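Local structure of L-2,4-diaminobutyric acid acetyltransferase (Geobacillus sp., 6SLL) at residues B[86-91]-B[120-125]; B[105-110]-B[135-140]; B[148-153]-B[169-174]. The protein catalyses transfer of the acetyl group from acetyl-coenzyme A to L-2,4-diaminobutyrate, an acetylation step on the route to the chemical chaperone ectoine. All coordinates share one frame; numbering follows the deposited sequence.

Contact 1 of 3, residues B[86-91]-B[120-125]; sequences LFVWQV and RFIETT. With DAB (2,4-diaminobutyric acid), chain G.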
loop_
_atom_site.group_PDB
_atom_site.type_symbol
_atom_site.label_atom_id
_atom_site.label_comp_id
_atom_site.label_asym_id
_atom_site.label_seq_id
_atom_site.Cartn_x
_atom_site.Cartn_y
_atom_site.Cartn_z
ATOM N N LEU B 86 0.230 1.377 -14.434
ATOM C CA LEU B 86 -0.252 2.085 -13.236
ATOM C C LEU B 86 -1.431 1.276 -12.670
ATOM O O LEU B 86 -2.423 1.057 -13.347
ATOM C CB LEU B 86 -0.712 3.465 -13.606
ATOM C CG LEU B 86 -1.170 4.330 -12.438
ATOM C CD1 LEU B 86 -0.006 4.844 -11.625
ATOM C CD2 LEU B 86 -1.994 5.515 -12.921
ATOM N N PHE B 87 -1.290 0.860 -11.390
ATOM C CA PHE B 87 -2.394 0.198 -10.692
ATOM C C PHE B 87 -3.197 1.255 -9.944
ATOM O O PHE B 87 -2.611 1.994 -9.122
ATOM C CB PHE B 87 -1.845 -0.856 -9.714
ATOM C CG PHE B 87 -2.991 -1.606 -9.063
ATOM C CD1 PHE B 87 -3.592 -2.629 -9.699
ATOM C CD2 PHE B 87 -3.429 -1.263 -7.827
ATOM C CE1 PHE B 87 -4.626 -3.315 -9.133
ATOM C CE2 PHE B 87 -4.471 -1.956 -7.229
ATOM C CZ PHE B 87 -5.081 -2.985 -7.919
ATOM N N VAL B 88 -4.485 1.328 -10.243
ATOM C CA VAL B 88 -5.371 2.232 -9.556
ATOM C C VAL B 88 -6.057 1.447 -8.473
ATOM O O VAL B 88 -6.773 0.430 -8.762
ATOM C CB VAL B 88 -6.358 2.941 -10.465
ATOM C CG1 VAL B 88 -7.322 3.765 -9.672
ATOM C CG2 VAL B 88 -5.617 3.765 -11.502
ATOM N N TRP B 89 -5.840 1.793 -7.205
ATOM C CA TRP B 89 -6.257 1.049 -6.039
ATOM C C TRP B 89 -7.626 1.445 -5.599
ATOM O O TRP B 89 -8.569 0.620 -5.701
ATOM C CB TRP B 89 -5.186 1.182 -4.963
ATOM C CG TRP B 89 -5.408 0.408 -3.707
ATOM C CD1 TRP B 89 -6.465 -0.415 -3.357
ATOM C CD2 TRP B 89 -4.501 0.386 -2.594
ATOM N NE1 TRP B 89 -6.230 -0.884 -2.100
ATOM C CE2 TRP B 89 -5.057 -0.402 -1.601
ATOM C CE3 TRP B 89 -3.288 0.992 -2.371
ATOM C CZ2 TRP B 89 -4.425 -0.650 -0.401
ATOM C CZ3 TRP B 89 -2.621 0.733 -1.165
ATOM C CH2 TRP B 89 -3.222 -0.064 -0.206
ATOM N N GLN B 90 -7.843 2.671 -5.104
ATOM C CA GLN B 90 -9.180 3.102 -4.649
ATOM C C GLN B 90 -9.523 4.435 -5.304
ATOM O O GLN B 90 -8.682 5.349 -5.332
ATOM C CB GLN B 90 -9.240 3.220 -3.112
ATOM C CG GLN B 90 -9.064 1.875 -2.430
ATOM C CD GLN B 90 -9.190 1.911 -0.938
ATOM O OE1 GLN B 90 -8.500 2.672 -0.269
ATOM N NE2 GLN B 90 -10.077 1.105 -0.409
ATOM N N VAL B 91 -10.762 4.541 -5.745
ATOM C CA VAL B 91 -11.356 5.796 -6.200
ATOM C C VAL B 91 -12.570 6.067 -5.372
ATOM O O VAL B 91 -13.481 5.194 -5.374
ATOM C CB VAL B 91 -11.668 5.777 -7.711
ATOM C CG1 VAL B 91 -12.210 7.086 -8.170
ATOM C CG2 VAL B 91 -10.562 5.245 -8.576
ATOM N N ARG B 120 1.612 2.987 -19.944
ATOM C CA ARG B 120 1.008 2.419 -21.104
ATOM C C ARG B 120 -0.268 1.619 -20.806
ATOM O O ARG B 120 -1.084 1.429 -21.723
ATOM C CB ARG B 120 2.037 1.599 -21.858
ATOM C CG ARG B 120 1.824 1.441 -23.355
ATOM C CD ARG B 120 2.931 0.597 -24.009
ATOM N NE ARG B 120 2.484 0.316 -25.342
ATOM C CZ ARG B 120 2.254 -0.857 -25.886
ATOM N NH1 ARG B 120 2.662 -1.995 -25.205
ATOM N NH2 ARG B 120 1.894 -0.937 -27.145
ATOM N N PHE B 121 -0.472 1.202 -19.549
ATOM C CA PHE B 121 -1.663 0.506 -19.118
ATOM C C PHE B 121 -2.134 0.979 -17.760
ATOM O O PHE B 121 -1.238 1.230 -16.924
ATOM C CB PHE B 121 -1.429 -1.028 -19.036
ATOM C CG PHE B 121 -1.141 -1.667 -20.382
ATOM C CD1 PHE B 121 -2.165 -2.174 -21.113
ATOM C CD2 PHE B 121 0.127 -1.809 -20.794
ATOM C CE1 PHE B 121 -1.964 -2.746 -22.360
ATOM C CE2 PHE B 121 0.404 -2.445 -22.041
ATOM C CZ PHE B 121 -0.697 -2.858 -22.809
ATOM N N ILE B 122 -3.428 0.988 -17.533
ATOM C CA ILE B 122 -3.977 1.026 -16.192
ATOM C C ILE B 122 -4.474 -0.368 -15.870
ATOM O O ILE B 122 -5.181 -0.994 -16.699
ATOM C CB ILE B 122 -5.096 2.033 -16.080
ATOM C CG1 ILE B 122 -4.561 3.471 -16.142
ATOM C CG2 ILE B 122 -5.932 1.785 -14.868
ATOM C CD1 ILE B 122 -5.675 4.520 -16.263
ATOM N N GLU B 123 -4.243 -0.816 -14.629
ATOM C CA GLU B 123 -4.889 -1.966 -14.008
ATOM C C GLU B 123 -5.728 -1.547 -12.856
ATOM O O GLU B 123 -5.176 -0.689 -12.083
ATOM C CB GLU B 123 -3.806 -3.059 -13.575
ATOM C CG GLU B 123 -3.267 -3.868 -14.727
ATOM C CD GLU B 123 -2.269 -4.870 -14.403
ATOM O OE1 GLU B 123 -1.646 -5.429 -15.357
ATOM O OE2 GLU B 123 -2.000 -5.194 -13.195
ATOM N N THR B 124 -6.884 -2.124 -12.630
ATOM C CA THR B 124 -7.714 -1.824 -11.460
ATOM C C THR B 124 -8.670 -2.997 -11.313
ATOM O O THR B 124 -8.949 -3.634 -12.308
ATOM C CB THR B 124 -8.420 -0.478 -11.617
ATOM O OG1 THR B 124 -8.912 -0.048 -10.375
ATOM C CG2 THR B 124 -9.521 -0.509 -12.635
ATOM N N THR B 125 -9.177 -3.196 -10.120
ATOM C CA THR B 125 -10.242 -4.210 -10.020
ATOM C C THR B 125 -11.552 -3.519 -9.676
ATOM O O THR B 125 -11.589 -2.514 -8.953
ATOM C CB THR B 125 -9.901 -5.280 -8.973
ATOM O OG1 THR B 125 -9.963 -4.776 -7.630
ATOM C CG2 THR B 125 -8.632 -5.969 -9.232
HETATM N N DAB G . -12.394 -3.210 -3.069
HETATM C CA DAB G . -10.950 -2.875 -3.254
HETATM C C DAB G . -10.614 -1.752 -2.297
HETATM O O DAB G . -9.418 -1.544 -2.123
HETATM C CB DAB G . -10.638 -2.495 -4.706
HETATM C CG DAB G . -11.219 -1.197 -5.170
HETATM N ND DAB G . -10.823 -0.960 -6.591
HETATM O OXT DAB G . -11.505 -1.095 -1.772
HETATM O O HOH W 1 -8.276 -1.772 -7.730
#

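Contact 2 of 3, residues B[105-110]-B[135-140]; sequences AMLTGL and RLFLGY. With COA (coenzyme A), chain F.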
loop_
_atom_site.group_PDB
_atom_site.type_symbol
_atom_site.label_atom_id
_atom_site.label_comp_id
_atom_site.label_asym_id
_atom_site.label_seq_id
_atom_site.Cartn_x
_atom_site.Cartn_y
_atom_site.Cartn_z
ATOM N N ALA B 105 -12.544 13.718 -13.533
ATOM C CA ALA B 105 -11.517 14.776 -13.493
ATOM C C ALA B 105 -10.317 14.281 -12.695
ATOM O O ALA B 105 -9.164 14.607 -13.090
ATOM C CB ALA B 105 -12.052 16.072 -12.900
ATOM N N MET B 106 -10.505 13.547 -11.618
ATOM C CA MET B 106 -9.364 13.063 -10.887
ATOM C C MET B 106 -8.561 12.060 -11.718
ATOM O O MET B 106 -7.336 12.060 -11.693
ATOM C CB MET B 106 -9.785 12.320 -9.591
ATOM C CG MET B 106 -10.263 13.234 -8.478
ATOM S SD MET B 106 -10.414 12.434 -6.878
ATOM C CE MET B 106 -11.714 11.240 -7.208
ATOM N N LEU B 107 -9.267 11.165 -12.453
ATOM C CA LEU B 107 -8.576 10.132 -13.209
ATOM C C LEU B 107 -7.845 10.766 -14.363
ATOM O O LEU B 107 -6.647 10.476 -14.628
ATOM C CB LEU B 107 -9.594 9.089 -13.708
ATOM C CG LEU B 107 -9.068 7.967 -14.582
ATOM C CD1 LEU B 107 -7.905 7.208 -13.904
ATOM C CD2 LEU B 107 -10.156 6.997 -14.969
ATOM N N THR B 108 -8.468 11.677 -15.105
ATOM C CA THR B 108 -7.826 12.358 -16.231
ATOM C C THR B 108 -6.647 13.143 -15.645
ATOM O O THR B 108 -5.501 13.135 -16.209
ATOM C CB THR B 108 -8.828 13.322 -16.894
ATOM O OG1 THR B 108 -9.836 12.518 -17.486
ATOM C CG2 THR B 108 -8.174 14.237 -17.918
ATOM N N GLY B 109 -6.831 13.848 -14.557
ATOM C CA GLY B 109 -5.737 14.616 -13.983
ATOM C C GLY B 109 -4.619 13.769 -13.490
ATOM O O GLY B 109 -3.424 14.109 -13.691
ATOM N N LEU B 110 -4.878 12.609 -12.908
ATOM C CA LEU B 110 -3.838 11.709 -12.499
ATOM C C LEU B 110 -2.965 11.313 -13.665
ATOM O O LEU B 110 -1.718 11.278 -13.569
ATOM C CB LEU B 110 -4.460 10.462 -11.868
ATOM C CG LEU B 110 -3.524 9.331 -11.466
ATOM C CD1 LEU B 110 -2.430 9.837 -10.484
ATOM C CD2 LEU B 110 -4.313 8.184 -10.911
ATOM N N ARG B 135 -18.458 2.247 -14.977
ATOM C CA ARG B 135 -18.656 3.301 -16.020
ATOM C C ARG B 135 -17.515 4.280 -16.060
ATOM O O ARG B 135 -17.097 4.750 -17.171
ATOM C CB ARG B 135 -19.908 4.030 -15.823
ATOM C CG ARG B 135 -21.042 3.221 -16.200
ATOM C CD ARG B 135 -20.957 2.791 -17.697
ATOM N NE ARG B 135 -20.460 3.846 -18.672
ATOM C CZ ARG B 135 -19.726 3.620 -19.852
ATOM N NH1 ARG B 135 -19.336 2.363 -20.228
ATOM N NH2 ARG B 135 -19.392 4.698 -20.625
ATOM N N LEU B 136 -16.921 4.627 -14.888
ATOM C CA LEU B 136 -15.776 5.538 -14.862
ATOM C C LEU B 136 -14.682 4.998 -15.747
ATOM O O LEU B 136 -14.109 5.679 -16.620
ATOM C CB LEU B 136 -15.304 5.688 -13.451
ATOM C CG LEU B 136 -14.009 6.465 -13.296
ATOM C CD1 LEU B 136 -14.165 7.912 -13.703
ATOM C CD2 LEU B 136 -13.584 6.341 -11.847
ATOM N N PHE B 137 -14.277 3.711 -15.495
ATOM C CA PHE B 137 -13.092 3.193 -16.148
ATOM C C PHE B 137 -13.407 2.819 -17.619
ATOM O O PHE B 137 -12.569 3.086 -18.498
ATOM C CB PHE B 137 -12.530 1.998 -15.414
ATOM C CG PHE B 137 -11.816 2.435 -14.175
ATOM C CD1 PHE B 137 -10.534 2.984 -14.258
ATOM C CD2 PHE B 137 -12.369 2.266 -12.955
ATOM C CE1 PHE B 137 -9.868 3.396 -13.185
ATOM C CE2 PHE B 137 -11.673 2.680 -11.802
ATOM C CZ PHE B 137 -10.458 3.255 -11.952
ATOM N N LEU B 138 -14.558 2.172 -17.884
ATOM C CA LEU B 138 -14.835 1.846 -19.240
ATOM C C LEU B 138 -15.139 3.055 -20.088
ATOM O O LEU B 138 -14.679 3.141 -21.255
ATOM C CB LEU B 138 -15.963 0.871 -19.360
ATOM C CG LEU B 138 -15.731 -0.497 -18.706
ATOM C CD1 LEU B 138 -16.988 -1.351 -18.820
ATOM C CD2 LEU B 138 -14.532 -1.218 -19.374
ATOM N N GLY B 139 -15.723 4.069 -19.502
ATOM C CA GLY B 139 -15.912 5.392 -20.195
ATOM C C GLY B 139 -14.632 6.072 -20.510
ATOM O O GLY B 139 -14.429 6.693 -21.560
ATOM N N TYR B 140 -13.657 6.048 -19.594
ATOM C CA TYR B 140 -12.324 6.609 -19.864
ATOM C C TYR B 140 -11.698 5.927 -21.052
ATOM O O TYR B 140 -11.169 6.625 -21.974
ATOM C CB TYR B 140 -11.475 6.450 -18.583
ATOM C CG TYR B 140 -10.109 7.075 -18.690
ATOM C CD1 TYR B 140 -9.967 8.422 -18.707
ATOM C CD2 TYR B 140 -9.016 6.349 -18.740
ATOM C CE1 TYR B 140 -8.738 9.006 -18.781
ATOM C CE2 TYR B 140 -7.780 6.902 -18.905
ATOM C CZ TYR B 140 -7.598 8.279 -18.946
ATOM O OH TYR B 140 -6.338 8.784 -19.074
HETATM N N1A COA F . -25.578 6.515 -12.267
HETATM C C2A COA F . -25.241 6.488 -13.564
HETATM N N3A COA F . -24.066 6.804 -14.117
HETATM C C4A COA F . -23.160 7.238 -13.197
HETATM C C5A COA F . -23.400 7.273 -11.829
HETATM C C6A COA F . -24.662 6.890 -11.331
HETATM N N6A COA F . -25.021 6.917 -10.081
HETATM N N7A COA F . -22.283 7.820 -11.212
HETATM C C8A COA F . -21.385 8.009 -12.167
HETATM N N9A COA F . -21.883 7.630 -13.370
HETATM C C1B COA F . -21.196 7.660 -14.587
HETATM C C2B COA F . -21.133 9.066 -15.197
HETATM O O2B COA F . -22.262 9.337 -15.956
HETATM C C3B COA F . -19.791 8.966 -15.898
HETATM O O3B COA F . -19.988 8.095 -17.089
HETATM P P3B COA F . -20.090 8.727 -18.581
HETATM O O7A COA F . -18.614 9.144 -18.762
HETATM O O8A COA F . -20.689 7.594 -19.429
HETATM O O9A COA F . -20.663 10.233 -18.499
HETATM C C4B COA F . -18.974 8.122 -14.957
HETATM O O4B COA F . -19.859 7.251 -14.297
HETATM C C5B COA F . -18.090 9.022 -14.089
HETATM O O5B COA F . -18.912 9.990 -13.394
HETATM P P1A COA F . -18.331 10.991 -12.302
HETATM O O1A COA F . -19.363 12.014 -12.048
HETATM O O2A COA F . -16.954 11.415 -12.647
HETATM O O3A COA F . -18.276 9.980 -11.048
HETATM P P2A COA F . -18.331 10.397 -9.489
HETATM O O4A COA F . -17.515 11.607 -9.248
HETATM O O5A COA F . -19.761 10.431 -9.053
HETATM O O6A COA F . -17.585 9.201 -8.826
HETATM C CBP COA F . -17.397 6.932 -8.041
HETATM C CCP COA F . -17.765 7.816 -9.204
HETATM C CDP COA F . -17.362 5.463 -8.557
HETATM C CEP COA F . -16.055 7.313 -7.528
HETATM C CAP COA F . -18.501 7.143 -6.953
HETATM O OAP COA F . -19.751 6.623 -7.478
HETATM C C9P COA F . -18.243 6.510 -5.629
HETATM O O9P COA F . -17.328 6.843 -4.855
HETATM N N8P COA F . -19.122 5.514 -5.340
HETATM C C7P COA F . -19.194 4.739 -4.201
HETATM C C6P COA F . -20.717 4.306 -3.879
HETATM C C5P COA F . -21.194 3.163 -4.711
HETATM O O5P COA F . -21.025 3.219 -5.980
HETATM N N4P COA F . -21.824 2.263 -4.200
HETATM C C3P COA F . -22.390 1.084 -4.980
HETATM C C2P COA F . -22.973 -0.035 -3.818
HETATM S S1P COA F . -24.494 0.636 -3.221
#

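Contact 3 of 3, residues B[148-153]-B[169-174]; sequences STVTVG and PLFVIG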
loop_
_atom_site.group_PDB
_atom_site.type_symbol
_atom_site.label_atom_id
_atom_site.label_comp_id
_atom_site.label_asym_id
_atom_site.label_seq_id
_atom_site.Cartn_x
_atom_site.Cartn_y
_atom_site.Cartn_z
ATOM N N SER B 148 -10.001 -2.145 -23.572
ATOM C CA SER B 148 -10.102 -2.621 -22.228
ATOM C C SER B 148 -10.366 -4.119 -22.259
ATOM O O SER B 148 -11.037 -4.642 -23.184
ATOM C CB SER B 148 -11.226 -1.967 -21.364
ATOM O OG SER B 148 -12.442 -1.992 -22.058
ATOM N N THR B 149 -9.826 -4.888 -21.315
ATOM C CA THR B 149 -10.061 -6.257 -21.175
ATOM C C THR B 149 -10.305 -6.582 -19.669
ATOM O O THR B 149 -9.676 -5.936 -18.846
ATOM C CB THR B 149 -8.914 -7.088 -21.699
ATOM O OG1 THR B 149 -7.756 -6.964 -20.926
ATOM C CG2 THR B 149 -8.531 -6.814 -23.035
ATOM N N VAL B 150 -10.984 -7.643 -19.406
ATOM C CA VAL B 150 -11.361 -8.043 -18.020
ATOM C C VAL B 150 -10.822 -9.465 -17.833
ATOM O O VAL B 150 -11.099 -10.350 -18.666
ATOM C CB VAL B 150 -12.839 -7.796 -17.664
ATOM C CG1 VAL B 150 -13.100 -8.132 -16.236
ATOM C CG2 VAL B 150 -13.374 -6.338 -17.903
ATOM N N THR B 151 -10.002 -9.768 -16.827
ATOM C CA THR B 151 -9.595 -11.135 -16.418
ATOM C C THR B 151 -10.015 -11.320 -14.965
ATOM O O THR B 151 -10.639 -10.479 -14.333
ATOM C CB THR B 151 -8.115 -11.308 -16.602
ATOM O OG1 THR B 151 -7.366 -10.316 -15.897
ATOM C CG2 THR B 151 -7.752 -11.362 -18.059
ATOM N N VAL B 152 -9.780 -12.579 -14.479
ATOM C CA VAL B 152 -10.315 -13.059 -13.243
ATOM C C VAL B 152 -10.087 -12.134 -11.943
ATOM O O VAL B 152 -10.964 -12.047 -11.111
ATOM C CB VAL B 152 -9.997 -14.522 -12.969
ATOM C CG1 VAL B 152 -8.551 -14.764 -12.634
ATOM C CG2 VAL B 152 -10.843 -15.058 -11.902
ATOM N N GLY B 153 -8.936 -11.624 -11.829
ATOM C CA GLY B 153 -8.618 -10.847 -10.639
ATOM C C GLY B 153 -8.676 -11.666 -9.363
ATOM O O GLY B 153 -8.225 -12.802 -9.401
ATOM N N PRO B 169 -12.693 -8.603 -10.266
ATOM C CA PRO B 169 -12.095 -8.889 -11.568
ATOM C C PRO B 169 -11.148 -7.747 -11.957
ATOM O O PRO B 169 -11.355 -6.567 -11.631
ATOM C CB PRO B 169 -13.266 -8.942 -12.499
ATOM C CG PRO B 169 -14.329 -8.309 -11.745
ATOM C CD PRO B 169 -14.135 -8.419 -10.344
ATOM N N LEU B 170 -10.110 -8.114 -12.698
ATOM C CA LEU B 170 -9.060 -7.172 -13.144
ATOM C C LEU B 170 -9.352 -6.573 -14.483
ATOM O O LEU B 170 -9.512 -7.290 -15.475
ATOM C CB LEU B 170 -7.690 -7.903 -13.175
ATOM C CG LEU B 170 -6.517 -7.079 -13.518
ATOM C CD1 LEU B 170 -6.194 -6.053 -12.429
ATOM C CD2 LEU B 170 -5.313 -7.969 -13.826
ATOM N N PHE B 171 -9.443 -5.248 -14.520
ATOM C CA PHE B 171 -9.582 -4.497 -15.755
ATOM C C PHE B 171 -8.223 -4.078 -16.128
ATOM O O PHE B 171 -7.444 -3.510 -15.354
ATOM C CB PHE B 171 -10.483 -3.260 -15.504
ATOM C CG PHE B 171 -11.962 -3.566 -15.377
ATOM C CD1 PHE B 171 -12.449 -4.352 -14.328
ATOM C CD2 PHE B 171 -12.835 -3.113 -16.317
ATOM C CE1 PHE B 171 -13.790 -4.685 -14.204
ATOM C CE2 PHE B 171 -14.209 -3.402 -16.142
ATOM C CZ PHE B 171 -14.629 -4.338 -15.200
ATOM N N VAL B 172 -7.870 -4.262 -17.390
ATOM C CA VAL B 172 -6.601 -3.829 -18.017
ATOM C C VAL B 172 -6.970 -2.856 -19.141
ATOM O O VAL B 172 -7.615 -3.309 -20.143
ATOM C CB VAL B 172 -5.733 -4.968 -18.545
ATOM C CG1 VAL B 172 -4.434 -4.440 -19.182
ATOM C CG2 VAL B 172 -5.404 -5.923 -17.406
ATOM N N ILE B 173 -6.584 -1.612 -19.032
ATOM C CA ILE B 173 -6.929 -0.589 -20.016
ATOM C C ILE B 173 -5.681 -0.131 -20.705
ATOM O O ILE B 173 -4.702 0.236 -20.070
ATOM C CB ILE B 173 -7.585 0.580 -19.364
ATOM C CG1 ILE B 173 -8.923 0.178 -18.645
ATOM C CG2 ILE B 173 -7.870 1.710 -20.342
ATOM C CD1 ILE B 173 -9.393 1.162 -17.650
ATOM N N GLY B 174 -5.654 -0.245 -22.012
ATOM C CA GLY B 174 -4.491 0.054 -22.799
ATOM C C GLY B 174 -4.341 -0.848 -23.954
ATOM O O GLY B 174 -5.114 -1.767 -24.155
HETATM O O HOH W 2 -7.576 -8.075 -17.681
#

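Contact 1 of 3, residues B[86-91]-B[120-125]
Leu86, Phe87 and Val88 pair with Phe121 to Thr124 where the two central parallel strands of the GNAT fold run together, just before they part into the cleft typical of this family. The strands open and close a beta-alpha-beta unit whose connection holds helix 102-112. Leu86 uses both backbone polar atoms: its N donates to Phe121 O at 2.9 Å, and its O receives Glu123 N. Its side chain, on the same side of the sheet as Ile122, packs on Ala76 of strand 69-78.

Phe87 points to the other side, beside Glu123, and the two side chains cross at about a right angle. The ring meets CB and the carbonyl O of Glu123, not the carboxylate, with Phe87 CD1 3.9 Å from Glu123 CB. The carboxylate reaches on to Tyr56 OH of the second subunit, whose ring also meets that of Phe87.

Val88 takes the last direct backbone bond, from its N to Glu123 O at 2.8 Å. Its CG2 meets CG2 of Ile122 at 3.9 Å, and its side chain lies next to Thr124, pointing the same way. Thr124 OG1 stands anti to its own backbone N (chi1 -164°), and from there donates to Val88 O at 2.7 Å, 35° out of the carbonyl plane. The same Val88 O accepts a water at 2.9 Å. That water in turn accepts Thr125 N at 2.9 Å, so it bridges the two backbones where they separate. It also takes a bond from ND, the amino group of the bound diaminobutyrate that the enzyme acetylates. Trp89 and Thr125 hold this nitrogen as well: ND donates to Thr125 O and, at 2.9 Å, to Trp89 O.

Contact 2 of 3, residues B[105-110]-B[135-140]
Leu136, Phe137 and Tyr140 all close on one methyl, CD2 of Leu107, where two helices of the GNAT fold pack side by side over the same face of the central sheet. The segment axes are 48° apart and 11.2 Å at closest approach, and no hydrogen bond joins them.

At the start of the second segment, Arg135 turns to coenzyme A. Its NH2 makes a weak bond of 3.4 Å to O8A of the ribose phosphate, which lies at the edge of the guanidinium, while NH1 forms a salt bridge with Glu142. Leu136 stands between cofactor and helix: CD1 is near C5B of the coenzyme, and CG is 4.2 Å from Leu107 CD2. Phe137 brings its CE1 to 4.0 Å from that same methyl, approaching it obliquely, and its ring continues down to Val88 and Val91 of strand 85-93.

One turn on from Leu136, Tyr140 makes the tightest of these approaches. Its CG lies anti to the backbone N (chi1 -176°) and is 3.7 Å from Leu107 CD2. The methyl sits over the ring face, 26° off the normal, in a CH-pi contact displaced toward the rim. Thr108 meets the same ring at its edge: OG1, hydrogen-bonded to Lys104 O within its own helix, is 3.9 Å from Tyr140 CE1.

Contact 3 of 3, residues B[148-153]-B[169-174]
Ser148 to Thr151 run antiparallel to Leu170 to Ile173, the short strand axes making an angle of 146°. Thr149 with Val172 and Thr151 with Leu170 are the hydrogen-bonded pairs, each joined by two backbone bonds. Thr149 N to Val172 O measures 3.0 Å. In the second pair Leu170 N approaches Thr151 O at 2.9 Å from above the carbonyl plane, 41° out of it. Gly153 then turns in beside Pro169 with a positive phi, where a CB would collide with Leu170 N.

Val150 and Phe171 form a non-hydrogen-bonded pair between these, their side chains pointing the same way. Val150 CG2 lies over the ring face of Phe171, 3.6 Å from its centroid and 17° off the normal, a close CH-pi contact. The other branch, Val150 CG1, reaches Pro169 CB at 3.8 Å. These strands are the C-terminal pair of the GNAT sheet: strand 168-173 is inserted between 121-125 and the earlier strand 148-154, the outermost on this side within the chain, and helix 131-144 covers the Phe171 side, with Arg134, Leu138 and Ala141 on it. An alanine in place of Phe171 would probably leave Val150 CG2 without its aromatic platform and open a gap under helix 131-144.

On the opposite face, Thr149 OG1 lies 3.7 Å from Val172 CB. Leu170 runs beside Thr151, its CD2 3.7 Å from Thr151 OG1, and also packs on Tyr56 of the second subunit. A water bridges the strands here, 2.9 Å from Thr151 OG1 and donating to Leu170 O.

How the contacts relate
Contacts 1 and 2 interlock along the chain: 86-91, 105-110, 120-125 and 135-140 follow as strand, helix, strand, helix, and contact 3 comes after them. The centres of contacts 1 and 2 lie about 11 Å apart, those of 1 and 3 about 10 Å, and those of 2 and 3 about 15 Å. Contacts 1 and 3 share one sheet, in which strands 121-125 and 168-173 are neighbours; Ile122 O and Ile173 N probably hydrogen-bond at 2.8 Å. Contact 2 covers that sheet, with Phe137 CE2 on Thr124 CG2 and Leu138 on Phe171. Substrate meets contact 1, coenzyme A both Val91 of contact 1 and helix 131-144 of contact 2, so the two binding regions adjoin across this packing.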